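PDB 4GL3: putative glucoamylase from Bacteroides uniformis, which probably hydrolyses glycosidic bonds in glucose-containing carbohydrates, as a glucoamylase-like member of the six-hairpin glycosidase superfamily. Local coordinates for residues A[114-117]-A[118-121]; A[154-157]-A[158-161]; A[280-283]-A[284-288]. All coordinates share one frame; numbering follows the deposited sequence. Where two conformers were deposited one is given.

Overall arrangement
Interaction 1 is a turn in the loop between strands 112-113 and 122-123, while interactions 2 and 3 are successive-turn contacts within helices 146-161 and 271-288. Their centres lie about 21 to 22 Å from the centre of the chain, and none touches another. Interactions 1 and 2 have centres about 25 Å apart and nearest atoms about 13 Å apart. Interaction 3 is more remote: its centre is about 36 Å from that of interaction 1 and about 42 Å from that of interaction 2, which lies on the opposite side of the chain's centre. A bound glycerol, probably from the crystallisation liquor, sits about 3 Å from the side chain of Asp119 in interaction 1.

Interaction 1: residues A[114-117]-A[118-121]; sequences PFSR and KDDG
The Phe115 ring and the Asp119 carboxylate meet obliquely, their planes 65° apart, and a water linked to Asp119 OD2 lies in the ring plane at the edge of Phe115. The ring also stacks with His103 and meets Trp104 edge-to-face. Residues 116-119 form a type I beta turn in the loop between strands 112-113 and 122-123, with Arg117 and Lys118 at its two central positions. Asp119 N closes the turn on Ser116 O at 3.1 Å, approaching from well above the carbonyl plane. A second backbone bond, from Phe115 N to Asp119 O at 3.0 Å, ties the chain together one residue further out. CG of Asp119 stands opposite its own backbone N (chi1 -176°), which carries OD2 to 3.6 Å from Phe115 CB. The in-plane water donates to Asp119 OD2 and also bonds to Ser116 OG, while a second water bonds to that hydroxyl and accepts from Lys118 N. Ser116 OG thus joins two water bridges across the turn, and it is held close against Asp119, 3.2 Å from its CB. Beyond the turn, a hydrogen bond between Asp120 OD1 and Ser179 OG joins the loop to Ser179. Lys118 lies against Asn182, Ala185 and Met186. Pro114 CB lies 3.9 Å from Asp120 CB, the two side chains meeting at a slant.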
loop_
_atom_site.group_PDB
_atom_site.type_symbol
_atom_site.label_atom_id
_atom_site.label_comp_id
_atom_site.label_asym_id
_atom_site.label_seq_id
_atom_site.Cartn_x
_atom_site.Cartn_y
_atom_site.Cartn_z
ATOM N N PRO A 114 13.118 -7.785 -14.512
ATOM C CA PRO A 114 11.790 -8.312 -14.845
ATOM C C PRO A 114 11.146 -9.063 -13.719
ATOM O O PRO A 114 11.830 -9.791 -12.980
ATOM C CB PRO A 114 12.070 -9.274 -16.006
ATOM C CG PRO A 114 13.379 -8.842 -16.584
ATOM C CD PRO A 114 14.166 -8.282 -15.420
ATOM N N PHE A 115 9.837 -8.853 -13.565
ATOM C CA PHE A 115 9.054 -9.559 -12.577
ATOM C C PHE A 115 8.621 -10.946 -13.126
ATOM O O PHE A 115 8.513 -11.891 -12.368
ATOM C CB PHE A 115 7.860 -8.723 -12.147
ATOM C CG PHE A 115 7.135 -9.279 -10.951
ATOM C CD1 PHE A 115 7.709 -9.212 -9.679
ATOM C CD2 PHE A 115 5.898 -9.892 -11.089
ATOM C CE1 PHE A 115 7.058 -9.731 -8.561
ATOM C CE2 PHE A 115 5.237 -10.390 -9.959
ATOM C CZ PHE A 115 5.829 -10.327 -8.706
ATOM N N SER A 116 8.384 -11.040 -14.433
ATOM C CA SER A 116 8.161 -12.298 -15.124
ATOM C C SER A 116 8.618 -12.117 -16.579
ATOM O O SER A 116 9.052 -11.038 -16.985
ATOM C CB SER A 116 6.682 -12.684 -15.048
ATOM O OG SER A 116 5.916 -11.765 -15.799
ATOM N N ARG A 117 8.534 -13.172 -17.353
ATOM C CA ARG A 117 9.063 -13.177 -18.713
ATOM C C ARG A 117 8.635 -12.004 -19.585
ATOM O O ARG A 117 9.474 -11.407 -20.241
ATOM C CB ARG A 117 8.762 -14.500 -19.371
ATOM C CG ARG A 117 9.412 -14.689 -20.751
ATOM C CD ARG A 117 9.397 -16.147 -21.147
ATOM N NE ARG A 117 10.014 -16.371 -22.466
ATOM C CZ ARG A 117 9.381 -16.679 -23.587
ATOM N NH1 ARG A 117 8.058 -16.858 -23.610
ATOM N NH2 ARG A 117 10.081 -16.881 -24.693
ATOM N N LYS A 118 7.342 -11.688 -19.604
ATOM C CA LYS A 118 6.820 -10.611 -20.416
ATOM C C LYS A 118 6.555 -9.317 -19.613
ATOM O O LYS A 118 6.098 -8.330 -20.177
ATOM C CB LYS A 118 5.553 -11.076 -21.091
ATOM C CG LYS A 118 5.733 -12.261 -22.050
ATOM C CD LYS A 118 4.601 -12.347 -23.049
ATOM C CE LYS A 118 4.776 -13.539 -23.992
ATOM N NZ LYS A 118 3.644 -13.709 -24.940
ATOM N N ASP A 119 6.812 -9.340 -18.289
ATOM C CA ASP A 119 6.627 -8.162 -17.395
ATOM C C ASP A 119 7.993 -7.555 -17.091
ATOM O O ASP A 119 8.578 -7.754 -16.013
ATOM C CB ASP A 119 5.922 -8.586 -16.103
ATOM C CG ASP A 119 5.596 -7.421 -15.155
ATOM O OD1 ASP A 119 5.871 -6.225 -15.464
ATOM O OD2 ASP A 119 4.995 -7.762 -14.094
ATOM N N ASP A 120 8.494 -6.802 -18.052
ATOM C CA ASP A 120 9.849 -6.261 -18.007
ATOM C C ASP A 120 9.911 -4.809 -18.386
ATOM O O ASP A 120 10.959 -4.320 -18.843
ATOM C CB ASP A 120 10.750 -7.080 -18.966
ATOM C CG ASP A 120 10.315 -6.959 -20.464
ATOM O OD1 ASP A 120 9.215 -6.403 -20.733
ATOM O OD2 ASP A 120 11.114 -7.408 -21.328
ATOM N N GLY A 121 8.778 -4.128 -18.270
ATOM C CA GLY A 121 8.679 -2.706 -18.522
ATOM C C GLY A 121 7.960 -1.992 -17.396
ATOM O O GLY A 121 8.163 -2.298 -16.241
HETATM O O HOH W 1 5.214 -13.201 -18.245
HETATM O O HOH W 2 4.218 -10.343 -14.026
#

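Interaction 2: residues A[154-157]-A[158-161]; sequences IINN and LWRQ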
loop_
_atom_site.group_PDB
_atom_site.type_symbol
_atom_site.label_atom_id
_atom_site.label_comp_id
_atom_site.label_asym_id
_atom_site.label_seq_id
_atom_site.Cartn_x
_atom_site.Cartn_y
_atom_site.Cartn_z
ATOM N N ILE A 154 11.842 18.150 -8.137
ATOM C CA ILE A 154 12.028 16.870 -8.759
ATOM C C ILE A 154 10.717 16.127 -8.754
ATOM O O ILE A 154 10.336 15.557 -9.767
ATOM C CB ILE A 154 13.134 15.991 -8.101
ATOM C CG1 ILE A 154 14.542 16.590 -8.391
ATOM C CG2 ILE A 154 13.032 14.535 -8.612
ATOM C CD1 ILE A 154 15.705 15.948 -7.610
ATOM N N ILE A 155 10.004 16.120 -7.624
ATOM C CA ILE A 155 8.744 15.356 -7.536
ATOM C C ILE A 155 7.735 15.947 -8.534
ATOM O O ILE A 155 7.054 15.217 -9.206
ATOM C CB ILE A 155 8.142 15.344 -6.104
ATOM C CG1 ILE A 155 8.979 14.429 -5.185
ATOM C CG2 ILE A 155 6.681 14.917 -6.138
ATOM C CD1 ILE A 155 8.639 14.478 -3.706
ATOM N N ASN A 156 7.660 17.277 -8.628
ATOM C CA ASN A 156 6.657 17.861 -9.503
ATOM C C ASN A 156 6.934 17.469 -10.966
ATOM O O ASN A 156 6.021 17.198 -11.697
ATOM C CB ASN A 156 6.598 19.375 -9.394
ATOM C CG ASN A 156 5.324 19.940 -10.042
ATOM O OD1 ASN A 156 4.181 19.594 -9.670
ATOM N ND2 ASN A 156 5.515 20.762 -11.002
ATOM N N ASN A 157 8.210 17.468 -11.361
ATOM C CA ASN A 157 8.596 17.052 -12.703
ATOM C C ASN A 157 8.299 15.567 -12.983
ATOM O O ASN A 157 7.755 15.217 -14.044
ATOM C CB ASN A 157 10.074 17.378 -12.931
ATOM C CG ASN A 157 10.538 17.006 -14.302
ATOM O OD1 ASN A 157 11.237 16.003 -14.464
ATOM N ND2 ASN A 157 10.118 17.773 -15.304
ATOM N N LEU A 158 8.624 14.686 -12.040
ATOM C CA LEU A 158 8.229 13.268 -12.134
ATOM C C LEU A 158 6.728 13.117 -12.274
ATOM O O LEU A 158 6.219 12.368 -13.144
ATOM C CB LEU A 158 8.709 12.465 -10.913
ATOM C CG LEU A 158 10.198 12.188 -10.829
ATOM C CD1 LEU A 158 10.490 11.457 -9.519
ATOM C CD2 LEU A 158 10.651 11.361 -12.023
ATOM N N TRP A 159 5.991 13.835 -11.435
ATOM C CA TRP A 159 4.532 13.772 -11.499
ATOM C C TRP A 159 4.017 14.250 -12.871
ATOM O O TRP A 159 3.165 13.595 -13.455
ATOM C CB TRP A 159 3.937 14.597 -10.357
ATOM C CG TRP A 159 2.467 14.881 -10.412
ATOM C CD1 TRP A 159 1.880 16.125 -10.344
ATOM C CD2 TRP A 159 1.388 13.939 -10.436
ATOM N NE1 TRP A 159 0.509 16.005 -10.358
ATOM C CE2 TRP A 159 0.186 14.677 -10.415
ATOM C CE3 TRP A 159 1.316 12.551 -10.522
ATOM C CZ2 TRP A 159 -1.056 14.073 -10.497
ATOM C CZ3 TRP A 159 0.074 11.946 -10.573
ATOM C CH2 TRP A 159 -1.104 12.710 -10.573
ATOM N N ARG A 160 4.536 15.377 -13.383
ATOM C CA ARG A 160 4.102 15.868 -14.689
ATOM C C ARG A 160 4.513 14.926 -15.867
ATOM O O ARG A 160 3.821 14.883 -16.874
ATOM C CB ARG A 160 4.573 17.293 -14.953
ATOM C CG ARG A 160 3.927 18.338 -14.022
ATOM C CD ARG A 160 4.584 19.695 -14.212
ATOM N NE ARG A 160 4.248 20.176 -15.544
ATOM C CZ ARG A 160 3.082 20.716 -15.875
ATOM N NH1 ARG A 160 2.113 20.882 -14.974
ATOM N NH2 ARG A 160 2.889 21.072 -17.123
ATOM N N GLN A 161 5.542 14.116 -15.675
ATOM C CA GLN A 161 6.025 13.210 -16.730
ATOM C C GLN A 161 5.325 11.833 -16.749
ATOM O O GLN A 161 5.559 11.047 -17.684
ATOM C CB GLN A 161 7.544 13.052 -16.637
ATOM C CG GLN A 161 8.360 14.268 -17.002
ATOM C CD GLN A 161 9.890 13.970 -17.059
ATOM O OE1 GLN A 161 10.407 13.071 -16.381
ATOM N NE2 GLN A 161 10.601 14.708 -17.887
HETATM O O HOH W 3 2.323 20.862 -12.339
#
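Trp159 N reaches Ile155 O at 2.8 Å in a nearly straight hydrogen bond, its N-H...O angle 166°. Equivalent backbone bonds, each from a residue to the one four before it, run from Leu158 N to Ile154 O, from Arg160 N to Asn156 O and from Gln161 N to Asn157 O; the last is the most bent. On this alpha-helical spacing, side chains four residues apart meet on successive turns. Ile154 and Leu158 lie side by side and point the same way, with Ile154 CG2 and Leu158 CD1 4.1 Å apart. Asn156 and Arg160 run alongside each other in like manner, the amide nitrogen ND2 of Asn156 resting 3.5 Å from Arg160 CD. Beyond CD the arginine chain bends (chi3 68°), and the guanidinium plane ends 35° from that of the Asn156 amide. A water in the plane of the guanidinium, at its edge, accepts from Arg160 NH1 at 2.6 Å and weakly from Asn156 ND2. This helix, 146-161, belongs to a chain of the six-hairpin glycosidase superfamily, in which helices pack round one another, and its buried side chains pack between neighbouring helices. Ile155 meets Leu134, Ala137 and His138 of helix 124-140, whereas Ile154 packs on Val86, Arg87 and Ser90 of helix 75-90, and Leu158 also touches Ser90. The indole of Trp159 reaches away from the preceding turn to contact Leu135, Leu202 and Ser205, and its NE1 is hydrogen-bonded to Asp405 OD2. His403 meets this ring edge-to-face. The Gln161 chain runs extended beside Asn157, its CG 3.2 Å from Asn157 O.

Interaction 3: residues A[280-283]-A[284-288]; sequences LINR and AYCID
Arg283 leaves the helix with CG opposite its backbone N (chi1 176°) and stays extended as far as NE, while Ile287 CG1 lies beside its own backbone N (chi1 -65°); together these torsions bring the guanidinium and Ile287 CD1 into contact. The two residues are four apart on the alpha-helix 271-288. A turn at chi4 (-89°) sets the flat guanidinium broadside to the methyl, which sits over its centre, 3.4 Å from Arg283 CZ. Arg283 also makes a cation-pi contact with Tyr339 and touches Trp301. Shortening this side chain to an alanine is likely to take the flat cover from Ile287 CD1 and leave Tyr339 without its cationic partner. Backbone bonds spaced four residues apart hold the turn, with Ala284 N to Leu280 O and Tyr285 N to Ile281 O both at 2.8 Å. Ile281, Asn282 and Tyr285, all buried, face other parts of the fold: Ile281 packs on Ile235 and Leu237 of strand 235-239, Asn282 OD1 accepts from Leu303 N, and Tyr285 OH is hydrogen-bonded to Asp320 OD2. Beneath the arginine-isoleucine pair, Ile287 N donates to Arg283 O at 3.0 Å, and Ile287 CG1 lies 3.5 Å from that same Arg283 O.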
loop_
_atom_site.group_PDB
_atom_site.type_symbol
_atom_site.label_atom_id
_atom_site.label_comp_id
_atom_site.label_asym_id
_atom_site.label_seq_id
_atom_site.Cartn_x
_atom_site.Cartn_y
_atom_site.Cartn_z
ATOM N N LEU A 280 -14.279 -6.031 9.029
ATOM C CA LEU A 280 -15.067 -6.762 10.059
ATOM C C LEU A 280 -15.504 -8.118 9.537
ATOM O O LEU A 280 -15.561 -9.079 10.265
ATOM C CB LEU A 280 -16.270 -5.934 10.526
ATOM C CG LEU A 280 -15.893 -4.707 11.374
ATOM C CD1 LEU A 280 -17.121 -4.049 11.987
ATOM C CD2 LEU A 280 -14.927 -5.113 12.481
ATOM N N ILE A 281 -15.781 -8.201 8.244
ATOM C CA ILE A 281 -16.061 -9.485 7.602
ATOM C C ILE A 281 -14.843 -10.445 7.642
ATOM O O ILE A 281 -14.995 -11.623 7.953
ATOM C CB ILE A 281 -16.573 -9.259 6.169
ATOM C CG1 ILE A 281 -17.996 -8.662 6.222
ATOM C CG2 ILE A 281 -16.521 -10.555 5.356
ATOM C CD1 ILE A 281 -18.411 -7.992 4.893
ATOM N N ASN A 282 -13.654 -9.935 7.330
ATOM C CA ASN A 282 -12.404 -10.720 7.390
ATOM C C ASN A 282 -12.189 -11.259 8.816
ATOM O O ASN A 282 -11.957 -12.465 9.048
ATOM C CB ASN A 282 -11.260 -9.810 6.890
ATOM C CG ASN A 282 -9.991 -10.556 6.566
ATOM O OD1 ASN A 282 -9.228 -10.906 7.479
ATOM N ND2 ASN A 282 -9.718 -10.766 5.253
ATOM N N ARG A 283 -12.375 -10.375 9.792
ATOM C CA ARG A 283 -12.342 -10.779 11.185
ATOM C C ARG A 283 -13.415 -11.798 11.537
ATOM O O ARG A 283 -13.128 -12.776 12.227
ATOM C CB ARG A 283 -12.450 -9.560 12.109
ATOM C CG ARG A 283 -12.510 -9.915 13.577
ATOM C CD ARG A 283 -12.640 -8.665 14.442
ATOM N NE ARG A 283 -12.778 -8.953 15.868
ATOM C CZ ARG A 283 -13.944 -9.157 16.478
ATOM N NH1 ARG A 283 -15.072 -9.124 15.791
ATOM N NH2 ARG A 283 -13.993 -9.384 17.775
ATOM N N ALA A 284 -14.660 -11.567 11.109
ATOM C CA ALA A 284 -15.756 -12.499 11.421
ATOM C C ALA A 284 -15.468 -13.876 10.822
ATOM O O ALA A 284 -15.753 -14.901 11.461
ATOM C CB ALA A 284 -17.138 -11.979 10.958
ATOM N N TYR A 285 -14.899 -13.907 9.611
ATOM C CA TYR A 285 -14.521 -15.180 9.008
ATOM C C TYR A 285 -13.554 -15.925 9.949
ATOM O O TYR A 285 -13.720 -17.132 10.211
ATOM C CB TYR A 285 -13.918 -15.038 7.604
ATOM C CG TYR A 285 -13.364 -16.350 7.096
ATOM C CD1 TYR A 285 -14.172 -17.261 6.454
ATOM C CD2 TYR A 285 -12.062 -16.709 7.353
ATOM C CE1 TYR A 285 -13.681 -18.476 6.005
ATOM C CE2 TYR A 285 -11.563 -17.924 6.947
ATOM C CZ TYR A 285 -12.371 -18.803 6.264
ATOM O OH TYR A 285 -11.875 -20.017 5.878
ATOM N N CYS A 286 -12.580 -15.202 10.481
ATOM C CA CYS A 286 -11.569 -15.831 11.313
ATOM C C CYS A 286 -12.151 -16.347 12.598
ATOM O O CYS A 286 -11.767 -17.439 13.079
ATOM C CB CYS A 286 -10.406 -14.863 11.540
ATOM S SG CYS A 286 -9.443 -14.523 10.014
ATOM N N ILE A 287 -13.104 -15.599 13.151
ATOM C CA ILE A 287 -13.774 -16.034 14.370
ATOM C C ILE A 287 -14.645 -17.246 14.071
ATOM O O ILE A 287 -14.652 -18.192 14.839
ATOM C CB ILE A 287 -14.606 -14.900 15.029
ATOM C CG1 ILE A 287 -13.666 -13.776 15.499
ATOM C CG2 ILE A 287 -15.465 -15.438 16.176
ATOM C CD1 ILE A 287 -14.389 -12.511 15.914
ATOM N N ASP A 288 -15.370 -17.230 12.953
ATOM C CA ASP A 288 -16.131 -18.415 12.533
ATOM C C ASP A 288 -15.210 -19.643 12.385
ATOM O O ASP A 288 -15.561 -20.723 12.817
ATOM C CB ASP A 288 -16.857 -18.163 11.204
ATOM C CG ASP A 288 -17.839 -19.272 10.866
ATOM O OD1 ASP A 288 -18.601 -19.674 11.753
ATOM O OD2 ASP A 288 -17.840 -19.747 9.722
#